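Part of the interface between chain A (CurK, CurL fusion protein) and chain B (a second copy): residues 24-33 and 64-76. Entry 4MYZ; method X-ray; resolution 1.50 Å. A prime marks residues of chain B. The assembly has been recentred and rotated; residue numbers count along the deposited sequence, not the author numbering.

Chain A 24-33: QEIEALEKLI
Chain B, residues 64-76: LKDARSKLEKYET

How do the two backbones lie against each other? Residues 24-32 of chain A and 64-71 of chain B are both helical, each helix beginning earlier in its chain, and they run in nearly the same direction, their axes inclined by 27° and 9.7 Å apart at closest approach. Phi and psi stay near -65° and -41° through most of both helices. The register pairs Glu25 with Leu64′ (CA to CA 6.3 Å), Leu29 with Arg68′ (CA to CA 6.0 Å) and, beyond the chain B helix, Leu32 with Thr76′ (CA to CA 5.7 Å). Glu75′ is extended at -116°/148°, and the contact buries 723 Å² in all.

What fills the space between the helices? Leu29, with chi1 m and chi2 t (-76°, 159°), is a knob in the hole formed by Leu64′, Ala67′, Arg68′ and Leu71′. Its CA-to-CB bond points sideways, but this rotamer brings the end of the side chain nearer: Leu29 CD1 lies 3.6 Å from Leu64′ CD2, and Leu29 CD2 3.7 Å from Leu71′ CD1. Leu64′ and Leu71′ are also m, t, and the CA-to-CB bonds of both point toward chain A. The CA-to-CB bond of Ile26 points away, yet Ile26 CG1 still reaches 4.1 Å from Leu64′ CD1.

Why is Arg68′ so extended? All its chi angles are near 180°, carrying the guanidinium over chain A, where the side chain is a knob among Glu25, Ala28, Leu29 and Leu32. Ala28 CB covers one guanidinium face, 3.4 Å from Arg68′ CZ, while Glu25 OE1 lies at the edge, near the plane. Glu25 folds back with chi1 and chi2 both m (-71°, -54°), and its salt bridge with Arg68′ includes two weak hydrogen bonds: Arg68′ NH2 to Glu25 OE1, 3.3 Å and almost straight at 176°, and Arg68′ NH2 to Glu25 OE2, 3.4 Å and bent to 130°. Lys65′, m, t, p, p, curls so that NZ makes a long salt bridge with Glu25 OE2 at 3.8 Å.

How does the contact close at the C-terminal end? Leu32, m and t, reaches from Leu71′ to Thr76′: Leu32 CD1 is 4.2 Å from Leu71′ CB, and Leu32 CD2 is 3.5 Å from Glu75′ O and 3.7 Å from Thr76′ CB. Ile33 adopts chi1 p and chi2 t, placing CD1 4.1 Å from Leu71′ CD1. Two waters bridge Leu32 O and Glu75′ OE1, linking a backbone carbonyl to a carboxylate across the interface; the first lies 3.2 Å from Leu32 O and 2.7 Å from Glu75′ OE1, and also hydrogen-bonds Thr76′ OG1 at 2.9 Å.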

# COMPACT_ATOMS: atom_id res chain seq x y z
N GLN A 24 0.84 -9.11 -4.52
CA GLN A 24 1.11 -10.20 -3.58
C GLN A 24 0.80 -9.75 -2.15
O GLN A 24 0.23 -10.51 -1.34
CB GLN A 24 2.56 -10.65 -3.67
CG GLN A 24 2.94 -11.46 -4.90
CD GLN A 24 2.33 -12.86 -4.93
OE1 GLN A 24 1.65 -13.25 -5.89
NE2 GLN A 24 2.59 -13.62 -3.90
N GLU A 25 1.19 -8.53 -1.81
CA GLU A 25 0.90 -8.02 -0.46
C GLU A 25 -0.58 -7.80 -0.23
O GLU A 25 -1.11 -8.08 0.85
CB GLU A 25 1.67 -6.72 -0.21
CG GLU A 25 3.15 -6.93 -0.04
CD GLU A 25 3.55 -7.95 1.01
OE1 GLU A 25 3.00 -7.98 2.12
OE2 GLU A 25 4.46 -8.71 0.70
N ILE A 26 -1.26 -7.31 -1.27
CA ILE A 26 -2.68 -7.09 -1.19
C ILE A 26 -3.42 -8.41 -1.01
O ILE A 26 -4.35 -8.47 -0.21
CB ILE A 26 -3.18 -6.30 -2.40
CG1 ILE A 26 -2.55 -4.91 -2.39
CG2 ILE A 26 -4.69 -6.19 -2.39
CD1 ILE A 26 -2.90 -4.07 -3.59
N GLU A 27 -2.98 -9.45 -1.72
CA GLU A 27 -3.56 -10.78 -1.59
C GLU A 27 -3.39 -11.27 -0.15
O GLU A 27 -4.33 -11.82 0.43
CB GLU A 27 -2.91 -11.74 -2.59
CG GLU A 27 -3.35 -13.18 -2.37
CD GLU A 27 -2.72 -14.19 -3.30
OE1 GLU A 27 -2.22 -13.83 -4.37
OE2 GLU A 27 -2.77 -15.40 -2.96
N ALA A 28 -2.20 -11.09 0.41
CA ALA A 28 -1.93 -11.54 1.78
C ALA A 28 -2.79 -10.79 2.78
O ALA A 28 -3.30 -11.39 3.73
CB ALA A 28 -0.45 -11.36 2.11
N LEU A 29 -2.95 -9.48 2.58
CA LEU A 29 -3.82 -8.70 3.45
C LEU A 29 -5.28 -9.13 3.36
O LEU A 29 -5.95 -9.17 4.39
CB LEU A 29 -3.73 -7.20 3.13
CG LEU A 29 -2.46 -6.54 3.67
CD1 LEU A 29 -2.12 -5.24 2.96
CD2 LEU A 29 -2.59 -6.25 5.15
N GLU A 30 -5.74 -9.47 2.16
CA GLU A 30 -7.13 -9.94 1.95
C GLU A 30 -7.39 -11.20 2.78
O GLU A 30 -8.49 -11.39 3.31
CB GLU A 30 -7.37 -10.23 0.45
CG GLU A 30 -8.73 -10.85 0.06
CD GLU A 30 -8.96 -10.93 -1.45
OE1 GLU A 30 -8.43 -11.87 -2.12
OE2 GLU A 30 -9.73 -10.09 -1.98
N LYS A 31 -6.39 -12.06 2.89
CA LYS A 31 -6.57 -13.27 3.70
C LYS A 31 -6.66 -12.97 5.19
O LYS A 31 -7.31 -13.69 5.93
CB LYS A 31 -5.44 -14.27 3.43
CG LYS A 31 -5.37 -14.71 1.98
CD LYS A 31 -4.59 -16.00 1.80
CE LYS A 31 -4.05 -16.11 0.39
NZ LYS A 31 -5.10 -16.11 -0.67
N LEU A 32 -6.02 -11.88 5.64
CA LEU A 32 -6.02 -11.50 7.06
C LEU A 32 -7.24 -10.69 7.46
O LEU A 32 -7.80 -10.90 8.55
CB LEU A 32 -4.79 -10.62 7.36
CG LEU A 32 -3.43 -11.28 7.30
CD1 LEU A 32 -2.35 -10.20 7.38
CD2 LEU A 32 -3.27 -12.34 8.39
N ILE A 33 -7.64 -9.75 6.61
CA ILE A 33 -8.67 -8.80 6.99
C ILE A 33 -9.76 -8.62 5.93
O ILE A 33 -10.85 -8.17 6.25
CB ILE A 33 -8.05 -7.44 7.37
CG1 ILE A 33 -7.28 -6.84 6.20
CG2 ILE A 33 -7.11 -7.64 8.55
CD1 ILE A 33 -7.01 -5.35 6.35
N LEU B 64 2.37 -1.33 2.65
CA LEU B 64 1.56 -2.55 2.66
C LEU B 64 2.28 -3.65 3.43
O LEU B 64 1.66 -4.40 4.21
CB LEU B 64 1.19 -3.00 1.23
CG LEU B 64 0.20 -2.09 0.52
CD1 LEU B 64 0.27 -2.35 -0.98
CD2 LEU B 64 -1.19 -2.26 1.09
N LYS B 65 3.58 -3.77 3.20
CA LYS B 65 4.38 -4.76 3.90
C LYS B 65 4.38 -4.48 5.40
O LYS B 65 4.25 -5.42 6.21
CB LYS B 65 5.80 -4.82 3.39
CG LYS B 65 5.95 -5.46 2.02
CD LYS B 65 7.40 -5.39 1.57
CE LYS B 65 8.26 -6.45 2.21
NZ LYS B 65 8.06 -7.78 1.56
N ASP B 66 4.54 -3.22 5.77
CA ASP B 66 4.52 -2.84 7.19
C ASP B 66 3.14 -3.16 7.80
O ASP B 66 3.06 -3.69 8.93
CB ASP B 66 4.83 -1.36 7.38
CG ASP B 66 6.29 -1.00 7.11
OD1 ASP B 66 7.15 -1.90 7.15
OD2 ASP B 66 6.55 0.20 6.83
N ALA B 67 2.07 -2.82 7.12
CA ALA B 67 0.71 -3.10 7.62
C ALA B 67 0.51 -4.60 7.78
O ALA B 67 -0.03 -5.04 8.78
CB ALA B 67 -0.35 -2.53 6.71
N ARG B 68 0.94 -5.38 6.80
CA ARG B 68 0.78 -6.85 6.86
C ARG B 68 1.57 -7.42 8.02
O ARG B 68 1.06 -8.26 8.78
CB ARG B 68 1.23 -7.51 5.54
CG ARG B 68 1.17 -9.06 5.57
CD ARG B 68 1.93 -9.65 4.40
NE ARG B 68 2.04 -11.11 4.49
CZ ARG B 68 2.56 -11.86 3.52
NH1 ARG B 68 2.61 -13.18 3.68
NH2 ARG B 68 3.03 -11.31 2.40
N SER B 69 2.78 -6.95 8.24
CA SER B 69 3.62 -7.46 9.31
C SER B 69 2.97 -7.21 10.65
O SER B 69 2.97 -8.10 11.52
CB SER B 69 5.00 -6.85 9.29
OG SER B 69 5.69 -7.29 8.14
N LYS B 70 2.39 -6.05 10.84
CA LYS B 70 1.73 -5.78 12.10
C LYS B 70 0.44 -6.60 12.25
O LYS B 70 0.16 -7.20 13.31
CB LYS B 70 1.43 -4.30 12.25
CG LYS B 70 0.74 -4.01 13.57
CD LYS B 70 0.86 -2.57 13.98
CE LYS B 70 0.09 -2.35 15.27
NZ LYS B 70 0.92 -1.66 16.27
N LEU B 71 -0.38 -6.63 11.21
CA LEU B 71 -1.66 -7.32 11.30
C LEU B 71 -1.51 -8.81 11.51
O LEU B 71 -2.35 -9.44 12.19
CB LEU B 71 -2.52 -7.04 10.07
CG LEU B 71 -3.12 -5.64 10.04
CD1 LEU B 71 -3.58 -5.31 8.63
CD2 LEU B 71 -4.25 -5.48 11.05
N GLU B 72 -0.43 -9.39 11.00
CA GLU B 72 -0.25 -10.84 11.14
C GLU B 72 0.06 -11.26 12.57
O GLU B 72 -0.11 -12.42 12.92
CB GLU B 72 0.75 -11.40 10.13
CG GLU B 72 2.19 -11.00 10.22
CD GLU B 72 2.98 -11.33 8.93
OE1 GLU B 72 4.19 -11.06 8.91
OE2 GLU B 72 2.41 -11.85 7.94
N LYS B 73 0.42 -10.31 13.42
CA LYS B 73 0.60 -10.59 14.85
C LYS B 73 -0.73 -10.78 15.58
O LYS B 73 -0.78 -11.39 16.66
CB LYS B 73 1.43 -9.49 15.51
CG LYS B 73 2.82 -9.35 14.89
CD LYS B 73 3.68 -8.34 15.61
CE LYS B 73 5.06 -8.30 14.97
NZ LYS B 73 5.89 -7.24 15.58
N TYR B 74 -1.81 -10.26 14.99
CA TYR B 74 -3.12 -10.24 15.63
C TYR B 74 -4.19 -11.08 14.91
O TYR B 74 -5.13 -11.57 15.51
CB TYR B 74 -3.61 -8.80 15.69
CG TYR B 74 -2.77 -7.94 16.59
CD1 TYR B 74 -3.00 -7.90 17.94
CD2 TYR B 74 -1.74 -7.17 16.09
CE1 TYR B 74 -2.24 -7.14 18.78
CE2 TYR B 74 -0.97 -6.38 16.91
CZ TYR B 74 -1.22 -6.35 18.26
OH TYR B 74 -0.47 -5.60 19.12
N GLU B 75 -4.04 -11.23 13.61
CA GLU B 75 -5.07 -11.84 12.77
C GLU B 75 -4.55 -13.13 12.14
O GLU B 75 -3.37 -13.24 11.81
CB GLU B 75 -5.46 -10.90 11.61
CG GLU B 75 -5.99 -9.51 12.00
CD GLU B 75 -7.38 -9.52 12.60
OE1 GLU B 75 -8.08 -10.56 12.53
OE2 GLU B 75 -7.79 -8.49 13.17
N THR B 76 -5.47 -14.08 11.94
CA THR B 76 -5.23 -15.30 11.17
C THR B 76 -3.84 -15.90 11.38
O THR B 76 -3.71 -16.97 12.00
CB THR B 76 -5.49 -15.05 9.68
OG1 THR B 76 -6.87 -14.69 9.51
CG2 THR B 76 -5.16 -16.27 8.81
O HOH W 1 -8.41 -12.79 11.10
O HOH W 2 -10.16 -9.99 10.41